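Syntaxin1 (Monosiga brevicollis, PDB 2XHE) probably acts as a SNAP receptor (SNARE) of the syntaxin family, binding other SNARE proteins in membrane fusion and transport. Local coordinates at residues Asn48-Lys51 and Arg52-Asn56. Sequence-based numbering, arbitrary orientation.
Sequences NRVK and RIRDN
K51 and D55, one helical turn apart, form a salt bridge in which K51 NZ lies 3.5 Å from D55 OD1. The lysine chain bends at its second torsion (chi2 -53°) and then runs extended, crossing the aspartate at a slant; on the way its CD passes 3.5 Å from D55 OD2, so the carboxylate meets both the aliphatic stem and the ammonium group.

R49 and R52 lie side by side and point the same way, their guanidinium planes almost perpendicular at 87°. R52 NH1 sits over one face of the R49 group, off-centre, 3.9 Å from R49 NH2, while R49 CA lies over the rim of one face of the R52 group. Both guanidinium groups converge on the carboxylate of D107, on helix 80-116, and each takes a different oxygen: R49 NH2 forms a salt bridge with OD1 and R52 NE with OD2.

Apolar contact is lighter: V50 CG1 approaches I53 CD1 to 4.3 Å. V50 also runs alongside R54, whose NH1 lies 3.8 Å from V50 CB and is hydrogen-bonded to Q139.

Beneath the side chains, regular alpha-helical i to i+4 bonds continue unbroken from R52 N to N48 O (2.8 Å) through D55 N to K51 O.

All of this belongs to helix 44-72, the first long helix of the N-terminal three-helix (Habc) bundle characteristic of syntaxins, packed against helices 80-116 and 131-171. V50 turns to the interior, packing on I111 of helix 80-116 and on L143 of helix 131-171; R54 also touches L143 and an aromatic side chain of the partner protein's chain.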
loop_
_atom_site.group_PDB
_atom_site.type_symbol
_atom_site.label_atom_id
_atom_site.label_comp_id
_atom_site.label_asym_id
_atom_site.label_seq_id
_atom_site.Cartn_x
_atom_site.Cartn_y
_atom_site.Cartn_z
ATOM N N ASN B 48 -1.021 30.978 7.858
ATOM C CA ASN B 48 -0.170 31.932 7.173
ATOM C C ASN B 48 1.213 31.359 6.864
ATOM O O ASN B 48 1.685 31.422 5.723
ATOM C CB ASN B 48 0.003 33.136 8.077
ATOM C CG ASN B 48 -0.451 34.413 7.441
ATOM O OD1 ASN B 48 -1.539 34.485 6.862
ATOM N ND2 ASN B 48 0.376 35.448 7.558
ATOM N N ARG B 49 1.873 30.814 7.888
ATOM C CA ARG B 49 3.206 30.261 7.706
ATOM C C ARG B 49 3.184 29.117 6.700
ATOM O O ARG B 49 4.074 29.012 5.853
ATOM C CB ARG B 49 3.809 29.742 9.017
ATOM C CG ARG B 49 3.423 30.476 10.280
ATOM C CD ARG B 49 4.422 30.139 11.378
ATOM N NE ARG B 49 5.638 30.918 11.203
ATOM C CZ ARG B 49 5.860 32.069 11.830
ATOM N NH1 ARG B 49 4.951 32.524 12.686
ATOM N NH2 ARG B 49 6.983 32.756 11.621
ATOM N N VAL B 50 2.189 28.240 6.787
ATOM C CA VAL B 50 2.219 27.096 5.885
ATOM C C VAL B 50 1.877 27.479 4.441
ATOM O O VAL B 50 2.468 26.938 3.499
ATOM C CB VAL B 50 1.496 25.817 6.433
ATOM C CG1 VAL B 50 2.106 25.403 7.771
ATOM C CG2 VAL B 50 0.013 26.006 6.573
ATOM N N LYS B 51 0.964 28.436 4.266
ATOM C CA LYS B 51 0.796 29.078 2.961
ATOM C C LYS B 51 2.152 29.622 2.494
ATOM O O LYS B 51 2.601 29.315 1.386
ATOM C CB LYS B 51 -0.220 30.216 3.023
ATOM C CG LYS B 51 -1.350 30.107 2.003
ATOM C CD LYS B 51 -0.820 29.940 0.596
ATOM C CE LYS B 51 -1.940 29.544 -0.350
ATOM N NZ LYS B 51 -1.600 29.857 -1.770
ATOM N N ARG B 52 2.802 30.416 3.349
ATOM C CA ARG B 52 4.130 30.947 3.051
ATOM C C ARG B 52 5.103 29.846 2.632
ATOM O O ARG B 52 5.768 29.985 1.597
ATOM C CB ARG B 52 4.705 31.729 4.242
ATOM C CG ARG B 52 5.356 33.071 3.867
ATOM C CD ARG B 52 6.538 33.451 4.761
ATOM N NE ARG B 52 6.325 33.187 6.183
ATOM C CZ ARG B 52 5.362 33.736 6.920
ATOM N NH1 ARG B 52 5.260 33.430 8.210
ATOM N NH2 ARG B 52 4.493 34.581 6.370
ATOM N N ILE B 53 5.185 28.772 3.437
ATOM C CA ILE B 53 6.084 27.645 3.163
ATOM C C ILE B 53 5.723 26.963 1.839
ATOM O O ILE B 53 6.590 26.780 0.976
ATOM C CB ILE B 53 6.115 26.595 4.331
ATOM C CG1 ILE B 53 6.570 27.239 5.640
ATOM C CG2 ILE B 53 7.041 25.411 4.015
ATOM C CD1 ILE B 53 6.116 26.500 6.847
ATOM N N ARG B 54 4.452 26.599 1.664
ATOM C CA ARG B 54 4.032 26.016 0.388
ATOM C C ARG B 54 4.476 26.922 -0.757
ATOM O O ARG B 54 5.145 26.472 -1.689
ATOM C CB ARG B 54 2.518 25.792 0.314
ATOM C CG ARG B 54 1.960 24.847 1.347
ATOM C CD ARG B 54 0.729 24.126 0.836
ATOM N NE ARG B 54 0.656 22.800 1.430
ATOM C CZ ARG B 54 0.439 22.579 2.722
ATOM N NH1 ARG B 54 0.248 23.613 3.538
ATOM N NH2 ARG B 54 0.415 21.329 3.196
ATOM N N ASP B 55 4.111 28.202 -0.668
ATOM C CA ASP B 55 4.454 29.186 -1.702
ATOM C C ASP B 55 5.957 29.311 -1.965
ATOM O O ASP B 55 6.386 29.290 -3.118
ATOM C CB ASP B 55 3.854 30.561 -1.384
ATOM C CG ASP B 55 2.368 30.645 -1.709
ATOM O OD1 ASP B 55 1.862 29.759 -2.430
ATOM O OD2 ASP B 55 1.710 31.599 -1.237
ATOM N N ASN B 56 6.750 29.441 -0.903
ATOM C CA ASN B 56 8.197 29.505 -1.050
ATOM C C ASN B 56 8.742 28.256 -1.729
ATOM O O ASN B 56 9.585 28.360 -2.629
ATOM C CB ASN B 56 8.880 29.684 0.305
ATOM C CG ASN B 56 8.679 31.061 0.888
ATOM O OD1 ASN B 56 8.098 31.938 0.253
ATOM N ND2 ASN B 56 9.169 31.265 2.104
#